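Local coordinates for T9SS C-terminal target domain-containing protein (PDB 5JVK), which probably hydrolyses O-glycosidic bonds in carbohydrates, as a family 39 glycoside hydrolase from a gut symbiont, at residues E101-P113 and R365-F378. Numbering follows the deposited sequence.
Sequences ERPLDMGVCVHPP and RRHYMSPGVFWYDF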
loop_
_atom_site.group_PDB
_atom_site.type_symbol
_atom_site.label_atom_id
_atom_site.label_comp_id
_atom_site.label_asym_id
_atom_site.label_seq_id
_atom_site.Cartn_x
_atom_site.Cartn_y
_atom_site.Cartn_z
ATOM N N GLU A 101 -15.673 -6.616 -3.449
ATOM C CA GLU A 101 -15.680 -5.148 -3.501
ATOM C C GLU A 101 -14.358 -4.472 -3.084
ATOM O O GLU A 101 -14.300 -3.247 -3.005
ATOM C CB GLU A 101 -16.835 -4.610 -2.648
ATOM C CG GLU A 101 -18.209 -5.046 -3.137
ATOM C CD GLU A 101 -19.352 -4.331 -2.434
ATOM O OE1 GLU A 101 -19.176 -3.897 -1.272
ATOM O OE2 GLU A 101 -20.433 -4.209 -3.045
ATOM N N ARG A 102 -13.302 -5.245 -2.828
ATOM C CA ARG A 102 -11.999 -4.662 -2.495
ATOM C C ARG A 102 -11.335 -4.018 -3.717
ATOM O O ARG A 102 -11.458 -4.543 -4.825
ATOM C CB ARG A 102 -11.055 -5.715 -1.937
ATOM C CG ARG A 102 -11.410 -6.198 -0.549
ATOM C CD ARG A 102 -10.373 -7.200 -0.078
ATOM N NE ARG A 102 -10.429 -8.423 -0.872
ATOM C CZ ARG A 102 -9.491 -9.369 -0.901
ATOM N NH1 ARG A 102 -8.373 -9.271 -0.177
ATOM N NH2 ARG A 102 -9.676 -10.434 -1.677
ATOM N N PRO A 103 -10.624 -2.886 -3.521
ATOM C CA PRO A 103 -9.876 -2.275 -4.625
ATOM C C PRO A 103 -8.818 -3.192 -5.238
ATOM O O PRO A 103 -7.894 -3.627 -4.551
ATOM C CB PRO A 103 -9.221 -1.056 -3.972
ATOM C CG PRO A 103 -10.146 -0.694 -2.872
ATOM C CD PRO A 103 -10.648 -2.003 -2.337
ATOM N N LEU A 104 -8.975 -3.464 -6.530
ATOM C CA LEU A 104 -8.064 -4.311 -7.299
ATOM C C LEU A 104 -6.736 -3.624 -7.629
ATOM O O LEU A 104 -5.796 -4.296 -8.057
ATOM C CB LEU A 104 -8.738 -4.775 -8.595
ATOM C CG LEU A 104 -10.011 -5.620 -8.432
ATOM C CD1 LEU A 104 -10.717 -5.806 -9.768
ATOM C CD2 LEU A 104 -9.701 -6.974 -7.805
ATOM N N ASP A 105 -6.669 -2.300 -7.447
ATOM C CA ASP A 105 -5.438 -1.519 -7.649
ATOM C C ASP A 105 -4.654 -1.199 -6.363
ATOM O O ASP A 105 -3.549 -0.664 -6.446
ATOM C CB ASP A 105 -5.724 -0.228 -8.448
ATOM C CG ASP A 105 -6.733 0.701 -7.770
ATOM O OD1 ASP A 105 -7.377 0.309 -6.772
ATOM O OD2 ASP A 105 -6.901 1.834 -8.263
ATOM N N MET A 106 -5.211 -1.522 -5.194
ATOM C CA MET A 106 -4.507 -1.314 -3.924
ATOM C C MET A 106 -3.587 -2.491 -3.626
ATOM O O MET A 106 -4.054 -3.615 -3.459
ATOM C CB MET A 106 -5.486 -1.120 -2.754
ATOM C CG MET A 106 -6.057 0.288 -2.651
ATOM S SD MET A 106 -7.017 0.609 -1.155
ATOM C CE MET A 106 -5.787 0.393 0.131
ATOM N N GLY A 107 -2.285 -2.219 -3.560
ATOM C CA GLY A 107 -1.288 -3.202 -3.143
ATOM C C GLY A 107 -0.496 -2.696 -1.953
ATOM O O GLY A 107 -0.615 -1.531 -1.576
ATOM N N VAL A 108 0.319 -3.571 -1.370
ATOM C CA VAL A 108 1.213 -3.195 -0.271
ATOM C C VAL A 108 2.489 -4.044 -0.288
ATOM O O VAL A 108 2.438 -5.245 -0.538
ATOM C CB VAL A 108 0.498 -3.302 1.099
ATOM C CG1 VAL A 108 0.129 -4.745 1.436
ATOM C CG2 VAL A 108 1.345 -2.683 2.207
ATOM N N CYS A 109 3.630 -3.407 -0.029
ATOM C CA CYS A 109 4.918 -4.107 0.031
ATOM C C CYS A 109 5.043 -4.819 1.369
ATOM O O CYS A 109 4.839 -4.206 2.417
ATOM C CB CYS A 109 6.078 -3.132 -0.167
ATOM S SG CYS A 109 6.137 -2.442 -1.836
ATOM N N VAL A 110 5.375 -6.109 1.323
ATOM C CA VAL A 110 5.398 -6.970 2.508
ATOM C C VAL A 110 6.737 -7.700 2.615
ATOM O O VAL A 110 7.081 -8.517 1.755
ATOM C CB VAL A 110 4.262 -8.021 2.471
ATOM C CG1 VAL A 110 4.192 -8.783 3.792
ATOM C CG2 VAL A 110 2.925 -7.361 2.159
ATOM N N HIS A 111 7.481 -7.397 3.675
ATOM C CA HIS A 111 8.672 -8.164 4.038
ATOM C C HIS A 111 8.241 -9.372 4.877
ATOM O O HIS A 111 7.128 -9.375 5.417
ATOM C CB HIS A 111 9.649 -7.294 4.827
ATOM C CG HIS A 111 10.111 -6.082 4.083
ATOM N ND1 HIS A 111 10.909 -6.158 2.963
ATOM C CD2 HIS A 111 9.882 -4.767 4.292
ATOM C CE1 HIS A 111 11.157 -4.940 2.517
ATOM N NE2 HIS A 111 10.545 -4.077 3.307
ATOM N N PRO A 112 9.107 -10.404 4.989
ATOM C CA PRO A 112 8.780 -11.560 5.839
ATOM C C PRO A 112 8.469 -11.154 7.289
ATOM O O PRO A 112 9.174 -10.297 7.835
ATOM C CB PRO A 112 10.054 -12.409 5.783
ATOM C CG PRO A 112 10.681 -12.059 4.483
ATOM C CD PRO A 112 10.378 -10.606 4.267
ATOM N N PRO A 113 7.410 -11.729 7.898
ATOM C CA PRO A 113 7.145 -11.422 9.310
ATOM C C PRO A 113 8.262 -11.909 10.233
ATOM O O PRO A 113 8.850 -12.965 9.983
ATOM C CB PRO A 113 5.840 -12.172 9.602
ATOM C CG PRO A 113 5.198 -12.364 8.276
ATOM C CD PRO A 113 6.323 -12.529 7.302
ATOM N N ARG A 365 -6.932 6.703 -8.436
ATOM C CA ARG A 365 -8.184 6.323 -9.097
ATOM C C ARG A 365 -8.752 7.462 -9.953
ATOM O O ARG A 365 -9.299 7.216 -11.030
ATOM C CB ARG A 365 -9.221 5.868 -8.060
ATOM C CG ARG A 365 -10.476 5.204 -8.628
ATOM C CD ARG A 365 -10.208 3.818 -9.196
ATOM N NE ARG A 365 -9.789 2.865 -8.168
ATOM C CZ ARG A 365 -10.595 2.263 -7.289
ATOM N NH1 ARG A 365 -11.905 2.502 -7.267
ATOM N NH2 ARG A 365 -10.081 1.410 -6.407
ATOM N N ARG A 366 -8.627 8.701 -9.474
ATOM C CA ARG A 366 -9.070 9.884 -10.233
ATOM C C ARG A 366 -8.425 9.933 -11.614
ATOM O O ARG A 366 -9.121 10.061 -12.620
ATOM C CB ARG A 366 -8.741 11.164 -9.468
ATOM C CG ARG A 366 -9.249 12.446 -10.112
ATOM C CD ARG A 366 -8.514 13.646 -9.554
ATOM N NE ARG A 366 -8.946 14.893 -10.175
ATOM C CZ ARG A 366 -8.330 16.071 -10.043
ATOM N NH1 ARG A 366 -7.218 16.199 -9.316
ATOM N NH2 ARG A 366 -8.834 17.138 -10.656
ATOM N N HIS A 367 -7.099 9.823 -11.641
ATOM C CA HIS A 367 -6.316 9.800 -12.880
ATOM C C HIS A 367 -5.947 8.352 -13.234
ATOM O O HIS A 367 -4.782 8.055 -13.510
ATOM C CB HIS A 367 -5.037 10.634 -12.707
ATOM C CG HIS A 367 -5.273 12.025 -12.205
ATOM N ND1 HIS A 367 -5.657 13.060 -13.029
ATOM C CD2 HIS A 367 -5.159 12.556 -10.964
ATOM C CE1 HIS A 367 -5.782 14.165 -12.317
ATOM N NE2 HIS A 367 -5.481 13.888 -11.061
ATOM N N TYR A 368 -6.944 7.461 -13.243
ATOM C CA TYR A 368 -6.697 6.014 -13.340
ATOM C C TYR A 368 -5.812 5.637 -14.525
ATOM O O TYR A 368 -6.131 5.950 -15.671
ATOM C CB TYR A 368 -7.998 5.203 -13.414
ATOM C CG TYR A 368 -7.742 3.708 -13.344
ATOM C CD1 TYR A 368 -7.353 3.109 -12.147
ATOM C CD2 TYR A 368 -7.854 2.898 -14.481
ATOM C CE1 TYR A 368 -7.095 1.747 -12.076
ATOM C CE2 TYR A 368 -7.601 1.532 -14.419
ATOM C CZ TYR A 368 -7.220 0.962 -13.213
ATOM O OH TYR A 368 -6.967 -0.388 -13.134
ATOM N N MET A 369 -4.696 4.979 -14.221
ATOM C CA MET A 369 -3.794 4.440 -15.246
ATOM C C MET A 369 -3.062 3.160 -14.825
ATOM O O MET A 369 -2.895 2.266 -15.650
ATOM C CB MET A 369 -2.810 5.519 -15.731
ATOM C CG MET A 369 -1.768 5.971 -14.719
ATOM S SD MET A 369 -0.176 5.155 -14.947
ATOM C CE MET A 369 0.693 5.653 -13.462
ATOM N N SER A 370 -2.631 3.067 -13.565
ATOM C CA SER A 370 -1.932 1.882 -13.060
ATOM C C SER A 370 -2.911 0.835 -12.518
ATOM O O SER A 370 -3.861 1.191 -11.814
ATOM C CB SER A 370 -0.953 2.279 -11.953
ATOM O OG SER A 370 -0.184 1.168 -11.526
ATOM N N PRO A 371 -2.682 -0.461 -12.832
ATOM C CA PRO A 371 -3.472 -1.534 -12.219
ATOM C C PRO A 371 -2.970 -1.986 -10.840
ATOM O O PRO A 371 -3.581 -2.866 -10.239
ATOM C CB PRO A 371 -3.339 -2.674 -13.230
ATOM C CG PRO A 371 -1.991 -2.475 -13.823
ATOM C CD PRO A 371 -1.753 -0.989 -13.852
ATOM N N GLY A 372 -1.871 -1.410 -10.350
ATOM C CA GLY A 372 -1.313 -1.790 -9.054
ATOM C C GLY A 372 -0.428 -0.713 -8.449
ATOM O O GLY A 372 0.698 -0.502 -8.900
ATOM N N VAL A 373 -0.952 -0.036 -7.430
ATOM C CA VAL A 373 -0.207 0.955 -6.666
ATOM C C VAL A 373 0.103 0.352 -5.302
ATOM O O VAL A 373 -0.797 0.174 -4.479
ATOM C CB VAL A 373 -1.011 2.263 -6.525
ATOM C CG1 VAL A 373 -0.276 3.267 -5.643
ATOM C CG2 VAL A 373 -1.293 2.848 -7.905
ATOM N N PHE A 374 1.382 0.044 -5.078
ATOM C CA PHE A 374 1.824 -0.704 -3.901
ATOM C C PHE A 374 2.417 0.218 -2.837
ATOM O O PHE A 374 3.448 0.854 -3.068
ATOM C CB PHE A 374 2.858 -1.758 -4.297
ATOM C CG PHE A 374 2.301 -2.875 -5.129
ATOM C CD1 PHE A 374 2.086 -4.134 -4.577
ATOM C CD2 PHE A 374 1.998 -2.676 -6.475
ATOM C CE1 PHE A 374 1.582 -5.169 -5.347
ATOM C CE2 PHE A 374 1.483 -3.705 -7.248
ATOM C CZ PHE A 374 1.279 -4.955 -6.684
ATOM N N TRP A 375 1.769 0.281 -1.676
ATOM C CA TRP A 375 2.269 1.074 -0.560
ATOM C C TRP A 375 3.536 0.453 0.014
ATOM O O TRP A 375 3.557 -0.748 0.296
ATOM C CB TRP A 375 1.223 1.188 0.550
ATOM C CG TRP A 375 1.717 1.942 1.751
ATOM C CD1 TRP A 375 2.328 1.420 2.856
ATOM C CD2 TRP A 375 1.654 3.355 1.958
ATOM N NE1 TRP A 375 2.646 2.422 3.740
ATOM C CE2 TRP A 375 2.242 3.621 3.214
ATOM C CE3 TRP A 375 1.152 4.424 1.207
ATOM C CZ2 TRP A 375 2.337 4.910 3.737
ATOM C CZ3 TRP A 375 1.249 5.707 1.727
ATOM C CH2 TRP A 375 1.836 5.937 2.983
ATOM N N TYR A 376 4.579 1.267 0.184
ATOM C CA TYR A 376 5.774 0.854 0.913
ATOM C C TYR A 376 5.719 1.459 2.319
ATOM O O TYR A 376 5.709 2.681 2.439
ATOM C CB TYR A 376 7.065 1.292 0.210
ATOM C CG TYR A 376 8.268 0.651 0.855
ATOM C CD1 TYR A 376 8.696 -0.613 0.459
ATOM C CD2 TYR A 376 8.940 1.275 1.909
ATOM C CE1 TYR A 376 9.777 -1.228 1.072
ATOM C CE2 TYR A 376 10.025 0.669 2.529
ATOM C CZ TYR A 376 10.439 -0.582 2.107
ATOM O OH TYR A 376 11.512 -1.193 2.710
ATOM N N ASP A 377 5.658 0.657 3.387
ATOM C CA ASP A 377 5.449 -0.800 3.373
ATOM C C ASP A 377 4.455 -1.166 4.481
ATOM O O ASP A 377 3.926 -0.274 5.155
ATOM C CB ASP A 377 6.787 -1.559 3.492
ATOM C CG ASP A 377 7.574 -1.221 4.759
ATOM O OD1 ASP A 377 7.147 -0.371 5.571
ATOM O OD2 ASP A 377 8.652 -1.823 4.934
ATOM N N PHE A 378 4.181 -2.458 4.656
ATOM C CA PHE A 378 3.118 -2.886 5.567
ATOM C C PHE A 378 3.466 -2.684 7.036
ATOM O O PHE A 378 2.677 -2.107 7.785
ATOM C CB PHE A 378 2.729 -4.344 5.328
ATOM C CG PHE A 378 1.514 -4.762 6.099
ATOM C CD1 PHE A 378 1.602 -5.706 7.116
ATOM C CD2 PHE A 378 0.280 -4.167 5.841
ATOM C CE1 PHE A 378 0.477 -6.072 7.835
ATOM C CE2 PHE A 378 -0.846 -4.526 6.562
ATOM C CZ PHE A 378 -0.747 -5.480 7.559
HETATM O O HOH W 1 -4.449 2.735 -9.488
#
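Gly107 packs against the Phe374 ring through its CA, which sits over the ring face, 4.2 Å from the ring centroid, in a CH-pi contact. Arg132 and Arg134 of strand 132-138 also touch Phe374, on the inner side of the sheet. On the other face, Val108 CG2 meets Phe378 CB at 3.8 Å and packs against the CB of Trp375. This branch lies anti to the backbone N of Val108, which carries it toward segment 365-378. Cys109 CB touches Tyr376 CD1, and its SG lies at the edge of that ring.

Strands 106-109 and 373-375 are the first and last of a parallel eight-stranded barrel, the (beta/alpha)8 fold of family 39 glycoside hydrolases. Their pairing closes the barrel. Backbone hydrogen bonds alternate between the strands: Val373 N to Asp105 O, Gly107 N to Val373 O, Trp375 N to Gly107 O, and Cys109 N to Trp375 O, the last at 2.7 Å. A cis peptide between Tyr376 and Asp377 follows, and Phe378 N then reaches Cys109 O.

At the C-terminal ends of the strands, His111 NE2 donates to Tyr376 OH (3.1 Å), which lies near the imidazole plane. Asp377 OD2 sits at the same ring's edge, 3.3 Å from His111 CD2. A glycerol, probably from the crystallisation liquor, lies beside His111 and may mark a pocket at this end.

At the opposite end, Arg365 grips the buried Asp105 side-on in a salt bridge. Arg365 NH2 donates to Asp105 OD1 (2.9 Å) and Arg365 NE to Asp105 OD2 (3.1 Å). The carboxylate and guanidinium planes are 41° apart. Bends at chi2 and chi3 (71° and 65°) curl the arginine toward the aspartate. Arg365 NH1 also hydrogen-bonds Tyr418 O, and Arg365 NH2 bonds Lys416 O. A water lies within hydrogen-bonding distance of both Asp105 OD2 and Ser370 O.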